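Local coordinates for lantibiotic dehydratase (Microbispora corallina, PDB 5EHK), which probably dehydrates serine and threonine residues of the precursor peptide of the lantibiotic NAI-107, by a route that depends on glutamyl-tRNA, at residues 850-856 against 868-873; 819-825 against 901-907. All blocks are in the same frame, centred on the assembly; numbering follows the deposited sequence.

How the contacts relate
The two contacts are neighbouring parts of one four-stranded antiparallel sheet, ordered 853-861, 864-872, 819-824, 902-905, in the C-terminal family region. Contact 1 is the hairpin at one edge; contact 2 joins the other two strands, and along the chain contact 1 is nested inside the loop that contact 2 closes. Their centres lie about 11 Å apart. The seam between them is strand 868-872 beside 819-824, with probable backbone hydrogen bonds from Phe871 N to Leu820 O and from Leu822 N to Val869 O, both 2.9 Å. Arg870 packs across it, its CD 3.2 Å from Tyr907 CD2. The sheet thus combines a local hairpin with strand pairings between distant parts of the chain.

Contact 1 (850-856 against 868-873); sequences GADRWFF and RVRFRG
Two strands of a beta hairpin run antiparallel, their axes 4.6 Å apart at 173°. Residues 853-856 and 868-872 are extended, whereas Gly850, with positive phi, ends the preceding helix in a Schellman motif. Arg868, within strand 864-872, sets its O 3.1 Å from Phe856 CA; the hairpin turn lies beyond. Val869 forms a non-hydrogen-bonded pair with Phe856 (CA-CA 4.3 Å). Two hydrogen bonds join Arg870 and Phe855, N to O (2.8 Å) and O to N (2.9 Å). Arg870 CB also lies over the p-rotamer Phe855 ring, a CH-pi contact 4.0 Å from its centroid. Phe871 pairs with Trp854. Arg872 N bonds Arg853 O (2.7 Å), while Asp852 N reaches Arg872 O (2.7 Å). A bidentate salt bridge closes the far end: Arg872 NE to Asp852 OD2 and NH2 to OD1, both 2.6 Å. Trp854 and Phe871 face helix 839-848; Phe855 faces helix 920-942, whose Glu924 and Glu921 bind Arg870 and Arg872; strand 819-824 hydrogen-bonds to the other edge of 868-872.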
loop_
_atom_site.group_PDB
_atom_site.type_symbol
_atom_site.label_atom_id
_atom_site.label_comp_id
_atom_site.label_asym_id
_atom_site.label_seq_id
_atom_site.Cartn_x
_atom_site.Cartn_y
_atom_site.Cartn_z
ATOM N N GLY A 850 -29.840 -24.679 -26.316
ATOM C CA GLY A 850 -31.040 -23.899 -26.122
ATOM C C GLY A 850 -30.904 -22.647 -25.290
ATOM O O GLY A 850 -31.919 -22.122 -24.835
ATOM N N ALA A 851 -29.685 -22.138 -25.110
ATOM C CA ALA A 851 -29.524 -20.895 -24.361
ATOM C C ALA A 851 -30.172 -19.809 -25.192
ATOM O O ALA A 851 -30.014 -19.794 -26.407
ATOM C CB ALA A 851 -28.064 -20.591 -24.109
ATOM N N ASP A 852 -30.945 -18.937 -24.554
ATOM C CA ASP A 852 -31.766 -17.976 -25.302
ATOM C C ASP A 852 -31.114 -16.602 -25.342
ATOM O O ASP A 852 -31.436 -15.758 -26.186
ATOM C CB ASP A 852 -33.206 -17.912 -24.748
ATOM C CG ASP A 852 -33.348 -17.001 -23.521
ATOM O OD1 ASP A 852 -34.402 -16.369 -23.383
ATOM O OD2 ASP A 852 -32.436 -16.927 -22.670
ATOM N N ARG A 853 -30.206 -16.379 -24.404
ATOM C CA ARG A 853 -29.465 -15.142 -24.341
ATOM C C ARG A 853 -28.029 -15.432 -23.928
ATOM O O ARG A 853 -27.776 -16.314 -23.112
ATOM C CB ARG A 853 -30.115 -14.196 -23.340
ATOM C CG ARG A 853 -31.393 -13.579 -23.822
ATOM C CD ARG A 853 -31.122 -12.617 -24.961
ATOM N NE ARG A 853 -32.364 -12.176 -25.595
ATOM C CZ ARG A 853 -32.531 -12.014 -26.905
ATOM N NH1 ARG A 853 -31.531 -12.235 -27.739
ATOM N NH2 ARG A 853 -33.704 -11.617 -27.379
ATOM N N TRP A 854 -27.090 -14.678 -24.484
ATOM C CA TRP A 854 -25.705 -14.779 -24.056
ATOM C C TRP A 854 -25.088 -13.401 -24.177
ATOM O O TRP A 854 -25.570 -12.590 -24.957
ATOM C CB TRP A 854 -24.928 -15.788 -24.905
ATOM C CG TRP A 854 -24.478 -15.186 -26.195
ATOM C CD1 TRP A 854 -25.188 -15.125 -27.351
ATOM C CD2 TRP A 854 -23.225 -14.551 -26.463
ATOM N NE1 TRP A 854 -24.464 -14.499 -28.314
ATOM C CE2 TRP A 854 -23.248 -14.134 -27.802
ATOM C CE3 TRP A 854 -22.082 -14.288 -25.695
ATOM C CZ2 TRP A 854 -22.182 -13.484 -28.403
ATOM C CZ3 TRP A 854 -21.025 -13.642 -26.281
ATOM C CH2 TRP A 854 -21.079 -13.244 -27.627
ATOM N N PHE A 855 -24.059 -13.120 -23.386
ATOM C CA PHE A 855 -23.288 -11.901 -23.584
ATOM C C PHE A 855 -21.920 -12.006 -22.916
ATOM O O PHE A 855 -21.665 -12.952 -22.178
ATOM C CB PHE A 855 -24.081 -10.652 -23.165
ATOM C CG PHE A 855 -24.250 -10.462 -21.670
ATOM C CD1 PHE A 855 -25.417 -10.863 -21.025
ATOM C CD2 PHE A 855 -23.253 -9.854 -20.902
ATOM C CE1 PHE A 855 -25.591 -10.652 -19.643
ATOM C CE2 PHE A 855 -23.428 -9.645 -19.508
ATOM C CZ PHE A 855 -24.594 -10.050 -18.884
ATOM N N PHE A 856 -21.030 -11.058 -23.175
ATOM C CA PHE A 856 -19.781 -11.070 -22.453
ATOM C C PHE A 856 -19.416 -9.662 -22.044
ATOM O O PHE A 856 -19.739 -8.703 -22.750
ATOM C CB PHE A 856 -18.651 -11.673 -23.289
ATOM C CG PHE A 856 -17.964 -10.673 -24.175
ATOM C CD1 PHE A 856 -16.935 -9.867 -23.685
ATOM C CD2 PHE A 856 -18.345 -10.531 -25.497
ATOM C CE1 PHE A 856 -16.340 -8.943 -24.485
ATOM C CE2 PHE A 856 -17.734 -9.612 -26.299
ATOM C CZ PHE A 856 -16.729 -8.817 -25.797
ATOM N N ARG A 868 -16.095 -12.202 -18.520
ATOM C CA ARG A 868 -17.242 -12.888 -17.952
ATOM C C ARG A 868 -18.215 -13.164 -19.072
ATOM O O ARG A 868 -18.577 -12.275 -19.820
ATOM C CB ARG A 868 -17.880 -12.041 -16.864
ATOM C CG ARG A 868 -16.936 -11.782 -15.753
ATOM C CD ARG A 868 -17.626 -11.228 -14.571
ATOM N NE ARG A 868 -16.795 -11.395 -13.387
ATOM C CZ ARG A 868 -17.088 -10.903 -12.192
ATOM N NH1 ARG A 868 -18.199 -10.191 -12.035
ATOM N NH2 ARG A 868 -16.261 -11.118 -11.172
ATOM N N VAL A 869 -18.616 -14.406 -19.219
ATOM C CA VAL A 869 -19.563 -14.717 -20.264
ATOM C C VAL A 869 -20.832 -15.201 -19.617
ATOM O O VAL A 869 -20.783 -16.048 -18.729
ATOM C CB VAL A 869 -19.009 -15.791 -21.209
ATOM C CG1 VAL A 869 -20.007 -16.090 -22.316
ATOM C CG2 VAL A 869 -17.663 -15.328 -21.782
ATOM N N ARG A 870 -21.975 -14.663 -20.041
ATOM C CA ARG A 870 -23.244 -15.129 -19.458
ATOM C C ARG A 870 -24.201 -15.827 -20.423
ATOM O O ARG A 870 -24.450 -15.323 -21.494
ATOM C CB ARG A 870 -24.009 -14.000 -18.796
ATOM C CG ARG A 870 -25.055 -14.640 -17.927
ATOM C CD ARG A 870 -26.115 -13.720 -17.412
ATOM N NE ARG A 870 -26.844 -12.951 -18.421
ATOM C CZ ARG A 870 -27.608 -13.477 -19.365
ATOM N NH1 ARG A 870 -27.736 -14.792 -19.467
ATOM N NH2 ARG A 870 -28.242 -12.682 -20.210
ATOM N N PHE A 871 -24.760 -16.966 -20.024
ATOM C CA PHE A 871 -25.788 -17.628 -20.838
ATOM C C PHE A 871 -27.074 -17.698 -20.050
ATOM O O PHE A 871 -27.048 -17.867 -18.831
ATOM C CB PHE A 871 -25.400 -19.051 -21.209
ATOM C CG PHE A 871 -24.091 -19.163 -21.927
ATOM C CD1 PHE A 871 -24.046 -19.206 -23.305
ATOM C CD2 PHE A 871 -22.901 -19.268 -21.213
ATOM C CE1 PHE A 871 -22.847 -19.328 -23.970
ATOM C CE2 PHE A 871 -21.709 -19.386 -21.866
ATOM C CZ PHE A 871 -21.677 -19.411 -23.259
ATOM N N ARG A 872 -28.200 -17.568 -20.744
ATOM C CA ARG A 872 -29.498 -17.764 -20.119
ATOM C C ARG A 872 -30.202 -18.942 -20.774
ATOM O O ARG A 872 -30.163 -19.115 -21.996
ATOM C CB ARG A 872 -30.351 -16.506 -20.202
ATOM C CG ARG A 872 -31.696 -16.647 -19.509
ATOM C CD ARG A 872 -32.537 -15.371 -19.570
ATOM N NE ARG A 872 -33.231 -15.210 -20.843
ATOM C CZ ARG A 872 -33.976 -14.154 -21.132
ATOM N NH1 ARG A 872 -34.115 -13.197 -20.226
ATOM N NH2 ARG A 872 -34.588 -14.061 -22.305
ATOM N N GLY A 873 -30.826 -19.771 -19.951
ATOM C CA GLY A 873 -31.544 -20.918 -20.465
ATOM C C GLY A 873 -32.249 -21.709 -19.392
ATOM O O GLY A 873 -32.262 -21.352 -18.211
#

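Contact 2 (819-825 against 901-907); sequences WLYLRLR and GHELGQY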
loop_
_atom_site.group_PDB
_atom_site.type_symbol
_atom_site.label_atom_id
_atom_site.label_comp_id
_atom_site.label_asym_id
_atom_site.label_seq_id
_atom_site.Cartn_x
_atom_site.Cartn_y
_atom_site.Cartn_z
ATOM N N TRP A 819 -29.385 -18.538 -14.941
ATOM C CA TRP A 819 -28.152 -18.067 -15.546
ATOM C C TRP A 819 -26.952 -19.002 -15.283
ATOM O O TRP A 819 -26.719 -19.442 -14.150
ATOM C CB TRP A 819 -27.801 -16.679 -15.000
ATOM C CG TRP A 819 -28.972 -15.769 -14.698
ATOM C CD1 TRP A 819 -29.610 -15.621 -13.491
ATOM C CD2 TRP A 819 -29.591 -14.830 -15.594
ATOM N NE1 TRP A 819 -30.612 -14.683 -13.595
ATOM C CE2 TRP A 819 -30.617 -14.175 -14.871
ATOM C CE3 TRP A 819 -29.389 -14.490 -16.941
ATOM C CZ2 TRP A 819 -31.433 -13.193 -15.452
ATOM C CZ3 TRP A 819 -30.199 -13.516 -17.517
ATOM C CH2 TRP A 819 -31.211 -12.885 -16.775
ATOM N N LEU A 820 -26.188 -19.268 -16.338
ATOM C CA LEU A 820 -24.827 -19.768 -16.233
ATOM C C LEU A 820 -23.864 -18.579 -16.396
ATOM O O LEU A 820 -23.868 -17.923 -17.447
ATOM C CB LEU A 820 -24.611 -20.758 -17.354
ATOM C CG LEU A 820 -23.449 -21.724 -17.305
ATOM C CD1 LEU A 820 -23.388 -22.382 -15.930
ATOM C CD2 LEU A 820 -23.675 -22.774 -18.393
ATOM N N TYR A 821 -23.083 -18.259 -15.359
ATOM C CA TYR A 821 -22.152 -17.112 -15.416
ATOM C C TYR A 821 -20.688 -17.536 -15.238
ATOM O O TYR A 821 -20.253 -17.867 -14.130
ATOM C CB TYR A 821 -22.540 -16.085 -14.365
ATOM C CG TYR A 821 -22.126 -14.666 -14.655
ATOM C CD1 TYR A 821 -22.036 -14.197 -15.969
ATOM C CD2 TYR A 821 -21.959 -13.740 -13.612
ATOM C CE1 TYR A 821 -21.708 -12.851 -16.244
ATOM C CE2 TYR A 821 -21.647 -12.396 -13.873
ATOM C CZ TYR A 821 -21.523 -11.953 -15.190
ATOM O OH TYR A 821 -21.202 -10.621 -15.460
ATOM N N LEU A 822 -19.932 -17.516 -16.332
ATOM C CA LEU A 822 -18.543 -17.967 -16.342
ATOM C C LEU A 822 -17.551 -16.848 -16.154
ATOM O O LEU A 822 -17.679 -15.790 -16.771
ATOM C CB LEU A 822 -18.246 -18.612 -17.677
ATOM C CG LEU A 822 -18.910 -19.949 -17.913
ATOM C CD1 LEU A 822 -18.945 -20.193 -19.402
ATOM C CD2 LEU A 822 -18.081 -20.996 -17.227
ATOM N N ARG A 823 -16.529 -17.095 -15.336
ATOM C CA ARG A 823 -15.372 -16.199 -15.271
ATOM C C ARG A 823 -14.152 -16.812 -15.915
ATOM O O ARG A 823 -13.633 -17.818 -15.458
ATOM C CB ARG A 823 -15.056 -15.855 -13.850
ATOM C CG ARG A 823 -16.216 -15.255 -13.134
ATOM C CD ARG A 823 -15.698 -14.670 -11.844
ATOM N NE ARG A 823 -16.788 -14.320 -10.950
ATOM C CZ ARG A 823 -16.793 -14.650 -9.669
ATOM N NH1 ARG A 823 -15.769 -15.356 -9.171
ATOM N NH2 ARG A 823 -17.822 -14.292 -8.910
ATOM N N LEU A 824 -13.710 -16.210 -17.001
ATOM C CA LEU A 824 -12.622 -16.782 -17.762
ATOM C C LEU A 824 -11.372 -15.957 -17.552
ATOM O O LEU A 824 -11.313 -14.779 -17.927
ATOM C CB LEU A 824 -13.012 -16.890 -19.236
ATOM C CG LEU A 824 -14.356 -17.593 -19.464
ATOM C CD1 LEU A 824 -14.752 -17.566 -20.939
ATOM C CD2 LEU A 824 -14.289 -19.003 -18.950
ATOM N N ARG A 825 -10.385 -16.569 -16.898
ATOM C CA ARG A 825 -9.162 -15.857 -16.523
ATOM C C ARG A 825 -8.235 -15.761 -17.721
ATOM O O ARG A 825 -7.239 -16.433 -17.801
ATOM C CB ARG A 825 -8.479 -16.524 -15.325
ATOM C CG ARG A 825 -9.373 -16.633 -14.088
ATOM C CD ARG A 825 -9.469 -15.325 -13.324
ATOM N NE ARG A 825 -10.687 -15.208 -12.516
ATOM C CZ ARG A 825 -11.017 -14.114 -11.826
ATOM N NH1 ARG A 825 -10.207 -13.048 -11.851
ATOM N NH2 ARG A 825 -12.145 -14.081 -11.113
ATOM N N GLY A 901 -7.696 -20.238 -15.990
ATOM C CA GLY A 901 -8.704 -20.952 -15.241
ATOM C C GLY A 901 -10.084 -20.364 -15.389
ATOM O O GLY A 901 -10.261 -19.275 -15.967
ATOM N N HIS A 902 -11.071 -21.074 -14.855
ATOM C CA HIS A 902 -12.413 -20.571 -14.906
ATOM C C HIS A 902 -13.125 -20.858 -13.616
ATOM O O HIS A 902 -12.826 -21.858 -12.962
ATOM C CB HIS A 902 -13.171 -21.201 -16.057
ATOM C CG HIS A 902 -13.323 -22.684 -15.959
ATOM N ND1 HIS A 902 -12.318 -23.561 -16.299
ATOM C CD2 HIS A 902 -14.384 -23.449 -15.604
ATOM C CE1 HIS A 902 -12.745 -24.804 -16.148
ATOM N NE2 HIS A 902 -13.996 -24.764 -15.729
ATOM N N GLU A 903 -14.063 -19.977 -13.255
ATOM C CA GLU A 903 -15.018 -20.236 -12.175
ATOM C C GLU A 903 -16.460 -20.024 -12.607
ATOM O O GLU A 903 -16.731 -19.453 -13.661
ATOM C CB GLU A 903 -14.744 -19.353 -10.967
ATOM C CG GLU A 903 -13.304 -19.253 -10.570
ATOM C CD GLU A 903 -12.756 -17.899 -10.909
ATOM O OE1 GLU A 903 -13.426 -16.883 -10.576
ATOM O OE2 GLU A 903 -11.670 -17.849 -11.529
ATOM N N LEU A 904 -17.389 -20.507 -11.792
ATOM C CA LEU A 904 -18.802 -20.210 -11.989
ATOM C C LEU A 904 -19.284 -19.297 -10.881
ATOM O O LEU A 904 -19.189 -19.658 -9.715
ATOM C CB LEU A 904 -19.589 -21.505 -11.999
ATOM C CG LEU A 904 -19.204 -22.229 -13.288
ATOM C CD1 LEU A 904 -19.476 -23.718 -13.237
ATOM C CD2 LEU A 904 -19.956 -21.587 -14.422
ATOM N N GLY A 905 -19.782 -18.111 -11.224
ATOM C CA GLY A 905 -20.213 -17.169 -10.198
ATOM C C GLY A 905 -21.674 -16.787 -10.323
ATOM O O GLY A 905 -22.296 -17.075 -11.340
ATOM N N GLN A 906 -22.214 -16.099 -9.319
ATOM C CA GLN A 906 -23.628 -15.705 -9.330
ATOM C C GLN A 906 -23.861 -14.511 -10.211
ATOM O O GLN A 906 -23.035 -13.609 -10.262
ATOM C CB GLN A 906 -24.093 -15.372 -7.924
ATOM C CG GLN A 906 -24.266 -16.567 -7.005
ATOM C CD GLN A 906 -24.423 -16.135 -5.566
ATOM O OE1 GLN A 906 -23.438 -15.822 -4.915
ATOM N NE2 GLN A 906 -25.657 -16.120 -5.060
ATOM N N TYR A 907 -24.980 -14.490 -10.931
ATOM C CA TYR A 907 -25.295 -13.314 -11.738
ATOM C C TYR A 907 -26.361 -12.435 -11.061
ATOM O O TYR A 907 -27.505 -12.844 -10.900
ATOM C CB TYR A 907 -25.729 -13.747 -13.132
ATOM C CG TYR A 907 -26.012 -12.588 -14.043
ATOM C CD1 TYR A 907 -25.057 -11.600 -14.260
ATOM C CD2 TYR A 907 -27.253 -12.452 -14.648
ATOM C CE1 TYR A 907 -25.319 -10.533 -15.081
ATOM C CE2 TYR A 907 -27.525 -11.391 -15.468
ATOM C CZ TYR A 907 -26.560 -10.435 -15.682
ATOM O OH TYR A 907 -26.863 -9.371 -16.499
HETATM O O HOH W 1 -23.503 -19.162 -12.151
#
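Strands far apart in sequence can pair in a sheet as regularly as a hairpin, and this antiparallel ladder is an example: its axes approach to 4.7 Å at 147°, a marked twist. Trp819 begins an aromatic cluster. The edge of Tyr907 points at the face of the six-membered ring of Trp819, with centroids 4.9 Å apart and planes at 69°. Leu820 lies on the face shared with Leu822 and Leu824, where its CD1 is 3.8 Å from Leu904 CD2 and helix 875-895 packs against it. Tyr821 offers its ring face to the edge of the same Tyr907 (centroids 4.8 Å, planes at 64°), while its O accepts a hydrogen bond from Gly905 N (3.0 Å). Leu822 forms a non-hydrogen-bonded pair with Leu904, CD2 to CD2 3.4 Å. At Arg823 the pair with Glu903 is hydrogen-bonded both ways, Arg823 N to Glu903 O at 2.9 Å and Glu903 N to Arg823 O at 3.1 Å. Leu824 pairs with His902, whose NE2 bonds Ala815 N of the second subunit; Leu904 and Gly905 form a ladder with that chain, carrying the sheet across the dimer interface. Arg825 N donates to Gly901 O (2.9 Å), and its NH2 forms a salt bridge with Asp861. Glu903 lies between two arginines: OE1 accepts from Arg823 NH1 and Arg825 NH2, both at 3.1 Å, and OE2 from Arg825 NE at 3.0 Å.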